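Local coordinates for protein copper-containing nitrite reductase (Hyphomicrobium denitrificans 1NES1, PDB 6TFO) that probably reduces nitrite to nitric oxide at copper centres, using electrons delivered by a cytochrome c, at residues 380-383 against 384-387; 345-348 against 349-352. All blocks are in the same frame, centred on the assembly; numbering follows the deposited sequence.

Interaction 1 of 2, residues 380-383 against 384-387; sequences LGSV and TSPP
Ser382 turns its hydroxyl forward, toward the amides of Thr384 and Ser385, in a loosely formed ST turn in the loop between strands 374-377 and 388-391 of the C-terminal cupredoxin domain. Traced outward, Ser382 CB first passes Ser385 CB at 4.1 Å. With OG anti to the backbone N (chi1 -177°), the hydroxyl lies beside the carbonyl carbon, on the side where the chain curls round. There the stronger bond forms, one residue beyond the ST-turn position: Ser385 N donates to Ser382 OG at 3.0 Å, fairly straight at 161°. The bond that defines the ST turn, from Thr384 N to Ser382 OG, is weak, its length being 3.5 Å. One oxygen thus receives two successive amides, unequally.

The hydroxyl also bonds to the carbonyl O of Thr389 of the second subunit; a carbonyl oxygen can only accept, so the Ser382 hydroxyl must be the donor in this bond. The OG1 of that Thr389 is hydrogen-bonded to both Thr384 OG1 and Ser385 OG, so the turn forms part of a subunit interface. Val383, whose CB heads away from the turn, packs instead on Pro256, Pro284 and Leu288 of its own chain. Putting an alanine in place of Ser382 would probably leave the amide of Ser385 without its acceptor and the neighbouring Thr389 carbonyl without this donor. Ser385 CB also touches the oxygen, lying 3.4 Å from Ser382 OG.

Interaction 2 of 2, residues 345-348 against 349-352; sequences YANV and GETV
Asn347 and Glu350 close a type II beta turn on the connection that leads from strand 344-345 into strand 351-360, carrying the chain from one sheet of the C-terminal cupredoxin sandwich to the other.

Of the backbone interactions, the turn bond itself runs from Glu350 N to Asn347 O at 3.1 Å. Gly349 holds the third position with a positive phi, where a CB would collide with Val348 O; the glycine is therefore explained by the turn geometry. Gly349 and Glu350 also bond through their backbones to Leu408, beyond the turn, and Ala346 makes a backbone bond to Asn433 on strand 430-434.

The polar side-chain interactions centre on the Glu350 carboxylate. CG is anti to the carbonyl carbon (chi1 -70°) and the chain is extended beyond it, which carries the carboxylate back alongside the Asn347 side chain. There Asn347 N donates to Glu350 OE2 at 3.1 Å in a nearly straight bond (171°). The second bond goes from Asn347 ND2 to Glu350 OE1 at 3.2 Å. The amide and carboxylate planes stand 74° apart, and both donors approach from above the carboxylate plane. OE1 also forms a salt bridge to Arg293 NH1, on strand 293-302. Each oxygen is therefore gripped, which should limit rotation of the carboxylate and is likely to favour its ionised form.

Nonpolar contacts are fewer. Ala346 CB meets Val352 CG2 at 4.2 Å, joining the two arms of the turn, and both residues also pack on Leu408. The aliphatic part of Glu350 covers the turn carbonyl, with Glu350 CG 3.3 Å from Asn347 O. The same methyl that meets Val352 borders the carboxylate too: Ala346 CB is 3.6 Å from Glu350 OE2.

How the interactions relate
From the N terminus, interaction 2 comes first: residues 345-352 close the connection from strand 344-345, at the edge of the five-stranded sheet, to strand 351-360 inside the six-stranded one. The chain then runs through strands 365-370 and 374-377 before residues 380-387 form interaction 1, which leads to strand 388-391 at the edge of the six-stranded sheet. The two are in series, neither nested nor crossing. The centres of interactions 1 and 2 are about 23 Å apart; the nearest atoms of interactions 1 and 2 are about 11 Å apart, without touching. They differ in reach: interaction 2 ties the two sheets of one domain and meets no other chain, whereas interaction 1 faces the second subunit.

Interaction 1 of 2, residues 380-383 against 384-387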
# COMPACT_ATOMS: atom_id res chain seq x y z
N LEU C 380 21.88 -5.02 44.17
CA LEU C 380 20.59 -5.74 44.09
C LEU C 380 19.69 -5.30 45.25
O LEU C 380 18.74 -6.02 45.57
CB LEU C 380 20.85 -7.25 44.07
CG LEU C 380 21.74 -7.73 42.91
CD1 LEU C 380 21.94 -9.24 42.95
CD2 LEU C 380 21.14 -7.33 41.57
N GLY C 381 19.97 -4.11 45.80
CA GLY C 381 19.21 -3.52 46.92
C GLY C 381 19.40 -4.27 48.23
O GLY C 381 18.49 -4.17 49.10
N SER C 382 20.51 -5.01 48.37
CA SER C 382 20.88 -5.67 49.65
C SER C 382 21.37 -4.60 50.61
O SER C 382 22.31 -3.85 50.29
CB SER C 382 21.89 -6.76 49.51
OG SER C 382 22.10 -7.35 50.79
N VAL C 383 20.68 -4.51 51.74
CA VAL C 383 20.97 -3.52 52.81
C VAL C 383 21.79 -4.26 53.87
O VAL C 383 22.39 -3.59 54.70
CB VAL C 383 19.62 -2.95 53.27
CG1 VAL C 383 19.43 -2.93 54.78
CG2 VAL C 383 19.38 -1.58 52.66
N THR C 384 21.91 -5.58 53.77
CA THR C 384 22.57 -6.45 54.79
C THR C 384 23.96 -6.87 54.30
O THR C 384 24.83 -6.99 55.16
CB THR C 384 21.68 -7.64 55.14
OG1 THR C 384 21.30 -8.36 53.97
CG2 THR C 384 20.41 -7.21 55.85
N SER C 385 24.17 -7.02 52.99
CA SER C 385 25.51 -7.28 52.42
C SER C 385 26.32 -5.99 52.35
O SER C 385 25.77 -4.90 52.22
CB SER C 385 25.42 -7.95 51.10
OG SER C 385 24.89 -9.26 51.23
N PRO C 386 27.66 -6.08 52.49
CA PRO C 386 28.50 -4.90 52.41
C PRO C 386 28.32 -4.27 51.04
O PRO C 386 28.32 -4.97 50.03
CB PRO C 386 29.94 -5.40 52.62
CG PRO C 386 29.86 -6.92 52.46
CD PRO C 386 28.43 -7.30 52.77
N PRO C 387 28.15 -2.94 50.97
CA PRO C 387 28.04 -2.27 49.67
C PRO C 387 29.34 -2.33 48.86
O PRO C 387 30.39 -2.42 49.45
CB PRO C 387 27.66 -0.84 50.04
CG PRO C 387 28.12 -0.67 51.48
CD PRO C 387 28.01 -2.04 52.12

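Interaction 2 of 2, residues 345-348 against 349-352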
# COMPACT_ATOMS: atom_id res chain seq x y z
N TYR C 345 18.27 19.40 45.02
CA TYR C 345 19.13 20.48 45.58
C TYR C 345 19.96 19.91 46.73
O TYR C 345 19.44 19.16 47.57
CB TYR C 345 18.27 21.66 46.03
CG TYR C 345 17.53 22.33 44.90
CD1 TYR C 345 18.19 23.20 44.02
CD2 TYR C 345 16.18 22.08 44.67
CE1 TYR C 345 17.52 23.80 42.97
CE2 TYR C 345 15.50 22.67 43.62
CZ TYR C 345 16.17 23.53 42.77
OH TYR C 345 15.48 24.11 41.75
N ALA C 346 21.25 20.26 46.76
CA ALA C 346 22.19 19.84 47.82
C ALA C 346 23.34 20.85 47.94
O ALA C 346 23.44 21.74 47.07
CB ALA C 346 22.69 18.44 47.54
N ASN C 347 24.16 20.71 48.98
CA ASN C 347 25.28 21.63 49.31
C ASN C 347 26.62 20.88 49.24
O ASN C 347 26.68 19.69 49.66
CB ASN C 347 25.05 22.28 50.66
CG ASN C 347 23.77 23.08 50.66
OD1 ASN C 347 23.59 23.99 49.85
ND2 ASN C 347 22.85 22.72 51.53
N VAL C 348 27.66 21.57 48.74
CA VAL C 348 29.06 21.05 48.73
C VAL C 348 29.38 20.53 50.13
O VAL C 348 28.96 21.16 51.11
CB VAL C 348 30.05 22.14 48.28
CG1 VAL C 348 31.49 21.66 48.42
CG2 VAL C 348 29.77 22.58 46.85
N GLY C 349 30.09 19.40 50.23
CA GLY C 349 30.51 18.80 51.50
C GLY C 349 29.52 17.75 52.00
O GLY C 349 29.94 16.92 52.85
N GLU C 350 28.27 17.77 51.51
CA GLU C 350 27.24 16.83 52.01
C GLU C 350 27.46 15.44 51.39
O GLU C 350 27.81 15.36 50.19
CB GLU C 350 25.83 17.30 51.67
CG GLU C 350 25.39 18.51 52.44
CD GLU C 350 23.99 18.95 52.05
OE1 GLU C 350 23.40 19.76 52.75
OE2 GLU C 350 23.50 18.46 51.03
N THR C 351 27.29 14.40 52.20
CA THR C 351 27.06 13.02 51.71
C THR C 351 25.57 12.90 51.35
O THR C 351 24.73 13.27 52.19
CB THR C 351 27.47 11.96 52.74
OG1 THR C 351 26.74 12.32 53.91
CG2 THR C 351 28.97 11.92 52.98
N VAL C 352 25.30 12.44 50.14
CA VAL C 352 23.94 12.33 49.55
C VAL C 352 23.64 10.84 49.36
O VAL C 352 24.54 10.10 48.88
CB VAL C 352 23.88 13.08 48.21
CG1 VAL C 352 22.59 12.80 47.47
CG2 VAL C 352 24.09 14.57 48.43